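Local structure of ribonucleoside-diphosphate reductase (Pseudomonas aeruginosa, 5IM3) at residues V51-A56 with R77-V82; A59-T64 with S69-T74; L107-A112 with R119-Y124. The protein probably reduces ribonucleoside diphosphates to the deoxyribonucleotides needed for DNA synthesis, under allosteric control, and binds dATP. All coordinates share one frame; numbering follows the deposited sequence.

Contact 1 of 3, residues V51-A56 with R77-V82. With DTP (2'-deoxyadenosine 5'-triphosphate), chain D.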
loop_
_atom_site.group_PDB
_atom_site.type_symbol
_atom_site.label_atom_id
_atom_site.label_comp_id
_atom_site.label_asym_id
_atom_site.label_seq_id
_atom_site.Cartn_x
_atom_site.Cartn_y
_atom_site.Cartn_z
ATOM N N VAL A 51 -13.296 58.466 22.784
ATOM C CA VAL A 51 -14.095 59.544 22.209
ATOM C C VAL A 51 -14.342 59.283 20.729
ATOM O O VAL A 51 -15.466 59.434 20.237
ATOM C CB VAL A 51 -13.402 60.902 22.444
ATOM C CG1 VAL A 51 -14.061 61.999 21.627
ATOM C CG2 VAL A 51 -13.433 61.264 23.922
ATOM N N ALA A 52 -13.303 58.872 19.998
ATOM C CA ALA A 52 -13.439 58.671 18.559
ATOM C C ALA A 52 -14.515 57.637 18.246
ATOM O O ALA A 52 -15.420 57.889 17.443
ATOM C CB ALA A 52 -12.097 58.250 17.961
ATOM N N ILE A 53 -14.434 56.466 18.879
ATOM C CA ILE A 53 -15.410 55.410 18.620
ATOM C C ILE A 53 -16.804 55.856 19.044
ATOM O O ILE A 53 -17.799 55.553 18.374
ATOM C CB ILE A 53 -14.993 54.110 19.333
ATOM C CG1 ILE A 53 -13.603 53.669 18.867
ATOM C CG2 ILE A 53 -16.017 53.002 19.073
ATOM C CD1 ILE A 53 -13.079 52.438 19.574
ATOM N N THR A 54 -16.903 56.571 20.167
ATOM C CA THR A 54 -18.207 57.035 20.629
ATOM C C THR A 54 -18.838 57.992 19.625
ATOM O O THR A 54 -20.051 57.948 19.394
ATOM C CB THR A 54 -18.075 57.704 21.998
ATOM O OG1 THR A 54 -17.464 56.794 22.920
ATOM C CG2 THR A 54 -19.445 58.111 22.532
ATOM N N LYS A 55 -18.030 58.869 19.021
ATOM C CA LYS A 55 -18.543 59.747 17.974
ATOM C C LYS A 55 -19.207 58.942 16.864
ATOM O O LYS A 55 -20.275 59.318 16.366
ATOM C CB LYS A 55 -17.417 60.602 17.390
ATOM C CG LYS A 55 -16.798 61.623 18.338
ATOM C CD LYS A 55 -15.876 62.565 17.562
ATOM C CE LYS A 55 -14.946 63.369 18.464
ATOM N NZ LYS A 55 -13.532 63.379 17.962
ATOM N N ALA A 56 -18.590 57.827 16.464
ATOM C CA ALA A 56 -19.118 57.043 15.353
ATOM C C ALA A 56 -20.416 56.339 15.725
ATOM O O ALA A 56 -21.293 56.170 14.872
ATOM C CB ALA A 56 -18.076 56.025 14.887
ATOM N N ARG A 77 -14.735 48.209 25.670
ATOM C CA ARG A 77 -14.249 46.888 25.295
ATOM C C ARG A 77 -13.406 46.960 24.028
ATOM O O ARG A 77 -12.329 46.358 23.954
ATOM C CB ARG A 77 -15.426 45.930 25.107
ATOM C CG ARG A 77 -15.019 44.506 24.755
ATOM C CD ARG A 77 -16.233 43.612 24.541
ATOM N NE ARG A 77 -17.087 44.096 23.460
ATOM C CZ ARG A 77 -16.835 43.916 22.166
ATOM N NH1 ARG A 77 -15.746 43.266 21.776
ATOM N NH2 ARG A 77 -17.672 44.396 21.255
ATOM N N LEU A 78 -13.878 47.700 23.024
ATOM C CA LEU A 78 -13.102 47.877 21.802
ATOM C C LEU A 78 -11.815 48.645 22.078
ATOM O O LEU A 78 -10.753 48.299 21.547
ATOM C CB LEU A 78 -13.944 48.602 20.752
ATOM C CG LEU A 78 -15.246 47.921 20.327
ATOM C CD1 LEU A 78 -16.035 48.840 19.415
ATOM C CD2 LEU A 78 -14.970 46.595 19.641
ATOM N N THR A 79 -11.891 49.690 22.907
ATOM C CA THR A 79 -10.697 50.454 23.246
ATOM C C THR A 79 -9.670 49.592 23.964
ATOM O O THR A 79 -8.463 49.778 23.777
ATOM C CB THR A 79 -11.072 51.659 24.113
ATOM O OG1 THR A 79 -11.983 52.503 23.394
ATOM C CG2 THR A 79 -9.836 52.469 24.490
ATOM N N GLU A 80 -10.127 48.644 24.786
ATOM C CA GLU A 80 -9.203 47.813 25.549
ATOM C C GLU A 80 -8.419 46.878 24.637
ATOM O O GLU A 80 -7.190 46.783 24.741
ATOM C CB GLU A 80 -9.973 47.022 26.609
ATOM C CG GLU A 80 -9.174 45.904 27.267
ATOM C CD GLU A 80 -7.899 46.399 27.924
ATOM O OE1 GLU A 80 -7.782 47.620 28.164
ATOM O OE2 GLU A 80 -7.012 45.563 28.199
ATOM N N GLN A 81 -9.108 46.174 23.737
ATOM C CA GLN A 81 -8.413 45.242 22.856
ATOM C C GLN A 81 -7.554 45.962 21.825
ATOM O O GLN A 81 -6.654 45.342 21.249
ATOM C CB GLN A 81 -9.414 44.312 22.165
ATOM C CG GLN A 81 -10.473 45.005 21.328
ATOM C CD GLN A 81 -11.580 44.055 20.903
ATOM O OE1 GLN A 81 -11.943 43.136 21.640
ATOM N NE2 GLN A 81 -12.119 44.269 19.709
ATOM N N VAL A 82 -7.799 47.251 21.586
ATOM C CA VAL A 82 -6.879 48.041 20.773
ATOM C C VAL A 82 -5.628 48.379 21.569
ATOM O O VAL A 82 -4.503 48.085 21.147
ATOM C CB VAL A 82 -7.578 49.313 20.253
ATOM C CG1 VAL A 82 -6.554 50.310 19.691
ATOM C CG2 VAL A 82 -8.606 48.952 19.190
HETATM P PG DTP D . -9.068 65.475 11.264
HETATM O O1G DTP D . -8.746 65.527 12.674
HETATM O O2G DTP D . -10.215 66.350 10.872
HETATM O O3G DTP D . -7.895 65.760 10.375
HETATM P PB DTP D . -9.896 62.738 11.782
HETATM O O1B DTP D . -8.947 62.573 12.896
HETATM O O2B DTP D . -9.950 61.467 10.948
HETATM O O3B DTP D . -9.502 63.993 10.886
HETATM P PA DTP D . -11.759 63.841 13.689
HETATM O O1A DTP D . -12.996 64.619 13.473
HETATM O O2A DTP D . -10.607 64.724 14.194
HETATM O O3A DTP D . -11.336 63.111 12.340
HETATM O "O5'" DTP D . -11.909 62.627 14.676
HETATM C "C5'" DTP D . -13.096 61.821 14.631
HETATM C "C4'" DTP D . -12.779 60.358 14.431
HETATM O "O4'" DTP D . -13.841 59.569 15.005
HETATM C "C3'" DTP D . -12.648 59.921 12.964
HETATM O "O3'" DTP D . -11.382 59.300 12.736
HETATM C "C2'" DTP D . -13.774 58.906 12.762
HETATM C "C1'" DTP D . -14.672 59.078 13.975
HETATM N N9 DTP D . -15.797 59.993 13.791
HETATM C C8 DTP D . -15.961 61.264 14.272
HETATM N N7 DTP D . -17.068 61.847 13.879
HETATM C C5 DTP D . -17.678 60.889 13.084
HETATM C C6 DTP D . -18.886 60.885 12.361
HETATM N N6 DTP D . -19.697 61.941 12.263
HETATM N N1 DTP D . -19.214 59.758 11.696
HETATM C C2 DTP D . -18.380 58.716 11.746
HETATM N N3 DTP D . -17.209 58.610 12.375
HETATM C C4 DTP D . -16.911 59.738 13.029
#
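Ile53 of helix 46-60 meets Leu78 and Thr79 of helix 69-88 with no flat group between them; the flat group here is the adenine of dATP, on the other flank of helix 46-60. One face of the base lies against that helix: Lys55 sets its CB over the imidazole part, 3.5 Å from C8 of the nucleotide, while Ala56 puts its CB above N3 at 3.7 Å. The opposite face is taken by Tyr124, and beside the deoxyribose Ala52 O comes within 3.4 Å of O4'. Behind this wall the two helices join through a slender apolar contact. Ile53 turns CG1 anti to its carbonyl carbon (chi1 -58°) and then runs straight, which carries CD1 to Leu78 CB at 4.1 Å and, slantwise, to Thr79 OG1 at 4.0 Å. That hydroxyl is buried but not lost, being hydrogen-bonded to Val75 O and Thr50 OG1. Val105 of helix 98-111 also touches Ile53. Helix 46-60 thus serves two sides in the ATP cone, lining a dATP site with Ala52, Lys55 and Ala56 and sending Ile53 into the helical interior.

Contact 2 of 3, residues A59-T64 with S69-T74. With DTP (2'-deoxyadenosine 5'-triphosphate), chain D.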
loop_
_atom_site.group_PDB
_atom_site.type_symbol
_atom_site.label_atom_id
_atom_site.label_comp_id
_atom_site.label_asym_id
_atom_site.label_seq_id
_atom_site.Cartn_x
_atom_site.Cartn_y
_atom_site.Cartn_z
ATOM N N ALA A 59 -23.157 58.900 15.634
ATOM C CA ALA A 59 -23.452 59.396 14.296
ATOM C C ALA A 59 -24.506 58.538 13.610
ATOM O O ALA A 59 -25.423 59.066 12.973
ATOM C CB ALA A 59 -22.173 59.441 13.461
ATOM N N VAL A 60 -24.398 57.216 13.738
ATOM C CA VAL A 60 -25.355 56.335 13.081
ATOM C C VAL A 60 -26.639 56.233 13.895
ATOM O O VAL A 60 -27.728 56.119 13.323
ATOM C CB VAL A 60 -24.723 54.954 12.840
ATOM C CG1 VAL A 60 -23.370 55.113 12.155
ATOM C CG2 VAL A 60 -24.577 54.187 14.139
ATOM N N GLU A 61 -26.540 56.267 15.220
ATOM C CA GLU A 61 -27.703 56.331 16.086
ATOM C C GLU A 61 -27.962 57.790 16.456
ATOM O O GLU A 61 -27.236 58.701 16.052
ATOM C CB GLU A 61 -27.502 55.456 17.327
ATOM C CG GLU A 61 -27.043 54.036 16.997
ATOM C CD GLU A 61 -27.160 53.073 18.171
ATOM O OE1 GLU A 61 -28.206 53.082 18.858
ATOM O OE2 GLU A 61 -26.204 52.298 18.399
ATOM N N GLY A 62 -29.013 58.018 17.226
ATOM C CA GLY A 62 -29.395 59.362 17.600
ATOM C C GLY A 62 -28.593 59.873 18.780
ATOM O O GLY A 62 -27.545 59.332 19.145
ATOM N N GLY A 63 -29.097 60.959 19.374
ATOM C CA GLY A 63 -28.579 61.420 20.648
ATOM C C GLY A 63 -29.119 60.659 21.835
ATOM O O GLY A 63 -28.525 60.709 22.916
ATOM N N THR A 64 -30.239 59.951 21.658
ATOM C CA THR A 64 -30.773 59.105 22.717
ATOM C C THR A 64 -29.783 58.020 23.126
ATOM O O THR A 64 -29.911 57.457 24.219
ATOM C CB THR A 64 -32.099 58.485 22.261
ATOM O OG1 THR A 64 -33.012 59.530 21.890
ATOM C CG2 THR A 64 -32.736 57.643 23.369
ATOM N N SER A 69 -25.573 52.325 28.733
ATOM C CA SER A 69 -24.622 51.345 29.243
ATOM C C SER A 69 -24.086 50.472 28.118
ATOM O O SER A 69 -22.932 50.033 28.164
ATOM C CB SER A 69 -25.285 50.480 30.315
ATOM O OG SER A 69 -26.302 49.670 29.750
ATOM N N ARG A 70 -24.906 50.219 27.094
ATOM C CA ARG A 70 -24.482 49.388 25.973
ATOM C C ARG A 70 -23.309 50.022 25.234
ATOM O O ARG A 70 -22.224 49.437 25.140
ATOM C CB ARG A 70 -25.662 49.166 25.026
ATOM C CG ARG A 70 -25.280 48.585 23.670
ATOM C CD ARG A 70 -26.511 48.339 22.822
ATOM N NE ARG A 70 -27.313 49.550 22.656
ATOM C CZ ARG A 70 -27.199 50.400 21.639
ATOM N NH1 ARG A 70 -26.313 50.188 20.675
ATOM N NH2 ARG A 70 -27.981 51.471 21.586
ATOM N N ILE A 71 -23.519 51.222 24.687
ATOM C CA ILE A 71 -22.460 51.908 23.944
ATOM C C ILE A 71 -21.193 51.963 24.785
ATOM O O ILE A 71 -20.123 51.493 24.381
ATOM C CB ILE A 71 -22.907 53.325 23.541
ATOM C CG1 ILE A 71 -24.239 53.303 22.774
ATOM C CG2 ILE A 71 -21.819 54.000 22.711
ATOM C CD1 ILE A 71 -24.161 52.688 21.396
ATOM N N HIS A 72 -21.315 52.537 25.980
ATOM C CA HIS A 72 -20.166 52.728 26.856
ATOM C C HIS A 72 -19.466 51.409 27.157
ATOM O O HIS A 72 -18.231 51.337 27.147
ATOM C CB HIS A 72 -20.645 53.417 28.132
ATOM C CG HIS A 72 -19.702 53.311 29.285
ATOM N ND1 HIS A 72 -19.829 52.344 30.259
ATOM C CD2 HIS A 72 -18.644 54.074 29.646
ATOM C CE1 HIS A 72 -18.879 52.506 31.161
ATOM N NE2 HIS A 72 -18.148 53.551 30.814
ATOM N N ASP A 73 -20.236 50.351 27.418
ATOM C CA ASP A 73 -19.635 49.040 27.640
ATOM C C ASP A 73 -18.927 48.540 26.387
ATOM O O ASP A 73 -17.832 47.973 26.466
ATOM C CB ASP A 73 -20.707 48.041 28.082
ATOM C CG ASP A 73 -20.125 46.816 28.756
ATOM O OD1 ASP A 73 -19.022 46.920 29.333
ATOM O OD2 ASP A 73 -20.779 45.751 28.719
ATOM N N THR A 74 -19.536 48.746 25.218
ATOM C CA THR A 74 -18.940 48.281 23.969
ATOM C C THR A 74 -17.669 49.055 23.640
ATOM O O THR A 74 -16.633 48.460 23.323
ATOM C CB THR A 74 -19.948 48.410 22.827
ATOM O OG1 THR A 74 -21.155 47.723 23.173
ATOM C CG2 THR A 74 -19.386 47.818 21.543
HETATM P PG DTP D . -9.068 65.475 11.264
HETATM O O1G DTP D . -8.746 65.527 12.674
HETATM O O2G DTP D . -10.215 66.350 10.872
HETATM O O3G DTP D . -7.895 65.760 10.375
HETATM P PB DTP D . -9.896 62.738 11.782
HETATM O O1B DTP D . -8.947 62.573 12.896
HETATM O O2B DTP D . -9.950 61.467 10.948
HETATM O O3B DTP D . -9.502 63.993 10.886
HETATM P PA DTP D . -11.759 63.841 13.689
HETATM O O1A DTP D . -12.996 64.619 13.473
HETATM O O2A DTP D . -10.607 64.724 14.194
HETATM O O3A DTP D . -11.336 63.111 12.340
HETATM O "O5'" DTP D . -11.909 62.627 14.676
HETATM C "C5'" DTP D . -13.096 61.821 14.631
HETATM C "C4'" DTP D . -12.779 60.358 14.431
HETATM O "O4'" DTP D . -13.841 59.569 15.005
HETATM C "C3'" DTP D . -12.648 59.921 12.964
HETATM O "O3'" DTP D . -11.382 59.300 12.736
HETATM C "C2'" DTP D . -13.774 58.906 12.762
HETATM C "C1'" DTP D . -14.672 59.078 13.975
HETATM N N9 DTP D . -15.797 59.993 13.791
HETATM C C8 DTP D . -15.961 61.264 14.272
HETATM N N7 DTP D . -17.068 61.847 13.879
HETATM C C5 DTP D . -17.678 60.889 13.084
HETATM C C6 DTP D . -18.886 60.885 12.361
HETATM N N6 DTP D . -19.697 61.941 12.263
HETATM N N1 DTP D . -19.214 59.758 11.696
HETATM C C2 DTP D . -18.380 58.716 11.746
HETATM N N3 DTP D . -17.209 58.610 12.375
HETATM C C4 DTP D . -16.911 59.738 13.029
#
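Glu61 and Arg70 face each other head-on, and the tight part of this contact is the salt bridge they form. The arginine presents its outer end: NH1 gives a nearly straight hydrogen bond (175°) to Glu61 OE2, and NH2 reaches Glu61 OE1 at 3.2 Å. Both carboxylate oxygens use their syn lone pairs, and the two planes stand only 19° apart, so that the paired bonds restrain the rotation of either group. Beyond a CG placed anti to its backbone N, the Arg70 chain bends at chi3 (56°), turning the guanidinium toward Glu61; Ile71 CG1 lies 4.1 Å off one face, displaced toward the rim. Ile71 CD1 also packs against Glu61 OE2 at 3.6 Å. The bridge spans the turn between the first two helices of the ATP cone, Glu61 being the residue at which the chain leaves helical geometry. Arg70 is also held, and more firmly, by Asp826 of the second subunit, which forms a salt bridge with NE and probably shares the positive charge. By contrast, the chain from Gly62 to Thr64 runs exposed along the outside without meeting helix 69-88, although Thr64 packs on Val822 of the second subunit. At the other end, where helix 46-60 closes, Ala59 CB rests 3.5 Å from N1 of the dATP adenine.

Contact 3 of 3, residues L107-A112 with R119-Y124. With DTP (2'-deoxyadenosine 5'-triphosphate), chain D.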
loop_
_atom_site.group_PDB
_atom_site.type_symbol
_atom_site.label_atom_id
_atom_site.label_comp_id
_atom_site.label_asym_id
_atom_site.label_seq_id
_atom_site.Cartn_x
_atom_site.Cartn_y
_atom_site.Cartn_z
ATOM N N LEU A 107 -10.374 47.877 12.786
ATOM C CA LEU A 107 -10.303 46.427 12.919
ATOM C C LEU A 107 -11.188 45.941 14.062
ATOM O O LEU A 107 -11.952 44.983 13.905
ATOM C CB LEU A 107 -8.851 45.995 13.131
ATOM C CG LEU A 107 -8.607 44.494 13.326
ATOM C CD1 LEU A 107 -9.080 43.697 12.115
ATOM C CD2 LEU A 107 -7.136 44.218 13.606
ATOM N N ALA A 108 -11.104 46.601 15.220
ATOM C CA ALA A 108 -11.888 46.175 16.376
ATOM C C ALA A 108 -13.382 46.306 16.104
ATOM O O ALA A 108 -14.161 45.394 16.405
ATOM C CB ALA A 108 -11.489 46.990 17.606
ATOM N N LEU A 109 -13.803 47.442 15.540
ATOM C CA LEU A 109 -15.206 47.609 15.173
ATOM C C LEU A 109 -15.650 46.527 14.196
ATOM O O LEU A 109 -16.754 45.980 14.320
ATOM C CB LEU A 109 -15.430 48.993 14.563
ATOM C CG LEU A 109 -15.518 50.173 15.534
ATOM C CD1 LEU A 109 -15.297 51.491 14.798
ATOM C CD2 LEU A 109 -16.863 50.173 16.248
ATOM N N MET A 110 -14.797 46.198 13.224
ATOM C CA MET A 110 -15.180 45.257 12.178
ATOM C C MET A 110 -15.271 43.831 12.708
ATOM O O MET A 110 -16.220 43.107 12.386
ATOM C CB MET A 110 -14.187 45.334 11.023
ATOM C CG MET A 110 -14.291 46.609 10.210
ATOM S SD MET A 110 -13.051 46.662 8.911
ATOM C CE MET A 110 -13.377 48.266 8.181
ATOM N N ARG A 111 -14.289 43.395 13.504
ATOM C CA ARG A 111 -14.331 42.036 14.031
ATOM C C ARG A 111 -15.506 41.831 14.976
ATOM O O ARG A 111 -15.953 40.694 15.148
ATOM C CB ARG A 111 -13.022 41.691 14.746
ATOM C CG ARG A 111 -11.812 41.616 13.827
ATOM C CD ARG A 111 -10.637 40.929 14.503
ATOM N NE ARG A 111 -10.680 39.477 14.326
ATOM C CZ ARG A 111 -9.938 38.793 13.456
ATOM N NH1 ARG A 111 -9.068 39.412 12.666
ATOM N NH2 ARG A 111 -10.059 37.473 13.379
ATOM N N ALA A 112 -16.008 42.903 15.586
ATOM C CA ALA A 112 -17.196 42.845 16.426
ATOM C C ALA A 112 -18.490 42.846 15.623
ATOM O O ALA A 112 -19.570 42.880 16.221
ATOM C CB ALA A 112 -17.203 44.023 17.403
ATOM N N ARG A 119 -18.427 51.113 8.928
ATOM C CA ARG A 119 -18.392 51.707 7.596
ATOM C C ARG A 119 -18.528 53.224 7.664
ATOM O O ARG A 119 -17.910 53.943 6.871
ATOM C CB ARG A 119 -19.484 51.103 6.712
ATOM C CG ARG A 119 -20.854 51.741 6.850
ATOM C CD ARG A 119 -21.910 50.933 6.107
ATOM N NE ARG A 119 -21.507 50.597 4.742
ATOM C CZ ARG A 119 -21.654 51.400 3.690
ATOM N NH1 ARG A 119 -22.193 52.605 3.834
ATOM N NH2 ARG A 119 -21.253 51.000 2.489
ATOM N N ASP A 120 -19.326 53.734 8.602
ATOM C CA ASP A 120 -19.415 55.181 8.751
ATOM C C ASP A 120 -18.150 55.742 9.384
ATOM O O ASP A 120 -17.793 56.900 9.135
ATOM C CB ASP A 120 -20.654 55.552 9.564
ATOM C CG ASP A 120 -21.935 55.371 8.771
ATOM O OD1 ASP A 120 -22.024 55.938 7.662
ATOM O OD2 ASP A 120 -22.841 54.647 9.238
ATOM N N TYR A 121 -17.452 54.936 10.185
ATOM C CA TYR A 121 -16.133 55.331 10.664
ATOM C C TYR A 121 -15.158 55.450 9.499
ATOM O O TYR A 121 -14.432 56.444 9.380
ATOM C CB TYR A 121 -15.625 54.321 11.695
ATOM C CG TYR A 121 -14.457 54.815 12.516
ATOM C CD1 TYR A 121 -13.166 54.788 12.011
ATOM C CD2 TYR A 121 -14.645 55.306 13.802
ATOM C CE1 TYR A 121 -12.096 55.241 12.755
ATOM C CE2 TYR A 121 -13.580 55.759 14.559
ATOM C CZ TYR A 121 -12.308 55.724 14.030
ATOM O OH TYR A 121 -11.242 56.174 14.776
ATOM N N VAL A 122 -15.144 54.446 8.618
ATOM C CA VAL A 122 -14.286 54.483 7.437
ATOM C C VAL A 122 -14.619 55.698 6.579
ATOM O O VAL A 122 -13.735 56.473 6.197
ATOM C CB VAL A 122 -14.426 53.176 6.633
ATOM C CG1 VAL A 122 -13.850 53.333 5.225
ATOM C CG2 VAL A 122 -13.742 52.027 7.354
ATOM N N ILE A 123 -15.903 55.872 6.258
ATOM C CA ILE A 123 -16.318 56.945 5.357
ATOM C C ILE A 123 -15.870 58.296 5.898
ATOM O O ILE A 123 -15.224 59.086 5.197
ATOM C CB ILE A 123 -17.843 56.899 5.145
ATOM C CG1 ILE A 123 -18.216 55.693 4.276
ATOM C CG2 ILE A 123 -18.353 58.207 4.526
ATOM C CD1 ILE A 123 -19.701 55.367 4.276
ATOM N N TYR A 124 -16.221 58.585 7.152
ATOM C CA TYR A 124 -15.848 59.858 7.757
ATOM C C TYR A 124 -14.336 60.032 7.773
ATOM O O TYR A 124 -13.817 61.098 7.426
ATOM C CB TYR A 124 -16.419 59.944 9.174
ATOM C CG TYR A 124 -16.093 61.231 9.901
ATOM C CD1 TYR A 124 -14.881 61.390 10.565
ATOM C CD2 TYR A 124 -16.998 62.282 9.933
ATOM C CE1 TYR A 124 -14.580 62.558 11.231
ATOM C CE2 TYR A 124 -16.706 63.456 10.601
ATOM C CZ TYR A 124 -15.495 63.587 11.248
ATOM O OH TYR A 124 -15.191 64.751 11.915
HETATM P PG DTP D . -9.068 65.475 11.264
HETATM O O1G DTP D . -8.746 65.527 12.674
HETATM O O2G DTP D . -10.215 66.350 10.872
HETATM O O3G DTP D . -7.895 65.760 10.375
HETATM P PB DTP D . -9.896 62.738 11.782
HETATM O O1B DTP D . -8.947 62.573 12.896
HETATM O O2B DTP D . -9.950 61.467 10.948
HETATM O O3B DTP D . -9.502 63.993 10.886
HETATM P PA DTP D . -11.759 63.841 13.689
HETATM O O1A DTP D . -12.996 64.619 13.473
HETATM O O2A DTP D . -10.607 64.724 14.194
HETATM O O3A DTP D . -11.336 63.111 12.340
HETATM O "O5'" DTP D . -11.909 62.627 14.676
HETATM C "C5'" DTP D . -13.096 61.821 14.631
HETATM C "C4'" DTP D . -12.779 60.358 14.431
HETATM O "O4'" DTP D . -13.841 59.569 15.005
HETATM C "C3'" DTP D . -12.648 59.921 12.964
HETATM O "O3'" DTP D . -11.382 59.300 12.736
HETATM C "C2'" DTP D . -13.774 58.906 12.762
HETATM C "C1'" DTP D . -14.672 59.078 13.975
HETATM N N9 DTP D . -15.797 59.993 13.791
HETATM C C8 DTP D . -15.961 61.264 14.272
HETATM N N7 DTP D . -17.068 61.847 13.879
HETATM C C5 DTP D . -17.678 60.889 13.084
HETATM C C6 DTP D . -18.886 60.885 12.361
HETATM N N6 DTP D . -19.697 61.941 12.263
HETATM N N1 DTP D . -19.214 59.758 11.696
HETATM C C2 DTP D . -18.380 58.716 11.746
HETATM N N3 DTP D . -17.209 58.610 12.375
HETATM C C4 DTP D . -16.911 59.738 13.029
#
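Leu109 and Met110 of helix 98-111 meet Tyr121 and Val122 of helix 115-138 by apolar packing alone. Leu109 CD1 comes obliquely to the tyrosine, 4.0 Å from Tyr121 CD2. Alongside, the extended Met110 chain delivers its terminal CE to Val122 CG2 at 3.9 Å, the two side chains crossing at about a right angle. Met110 also packs on Met110 of the second subunit, which places this pair beside a subunit boundary.

Aromatic contacts with the nucleotide form the second group. Across the Tyr121 ring plane from Leu109, the deoxyribose of dATP sits over the ring centre, its C2' 3.6 Å above the plane. A chi1 of -180° swings the Tyr124 ring away from its backbone N, and there it lies flat and nearly parallel over the adenine, C5 standing 3.4 Å above the centre of its ring.

Hydrogen bonds make up the third. Tyr124 OH donates to O1A of the alpha-phosphate at 2.7 Å, so one side chain holds base and phosphate together. Tyr121 OH instead bonds to Gln102 OE1, with a weak further bond to O3' of a second dATP.

One helix thus offers carbon to its neighbour and aromatic faces plus hydroxyls to the ligand: Tyr121 is held by Leu109 and by its bond to Gln102 and offers the sugar a ring face, whereas Tyr124 adds a directed bond to the phosphate, and Tyr121 stands between two bound dATP molecules.

All three contacts belong to one ATP cone, far from the centre of the chain. Contacts 1 and 2 share helices 46-60 and 69-88, and along the sequence contact 2 is nested within the loop that contact 1 closes; contact 3 follows, joining helices 98-111 and 115-138. Their centres lie about 11 Å (1 to 2), 10 Å (1 to 3) and 15 Å (2 to 3) apart. Leu78 against Leu109 and Ala56 against Tyr121 connect contact 1 with contact 3, tying both helix pairs into one bundle. The same dATP touches all three, while contacts 2 and 3 also meet another subunit, an arrangement consistent with nucleotide binding being coupled to subunit assembly.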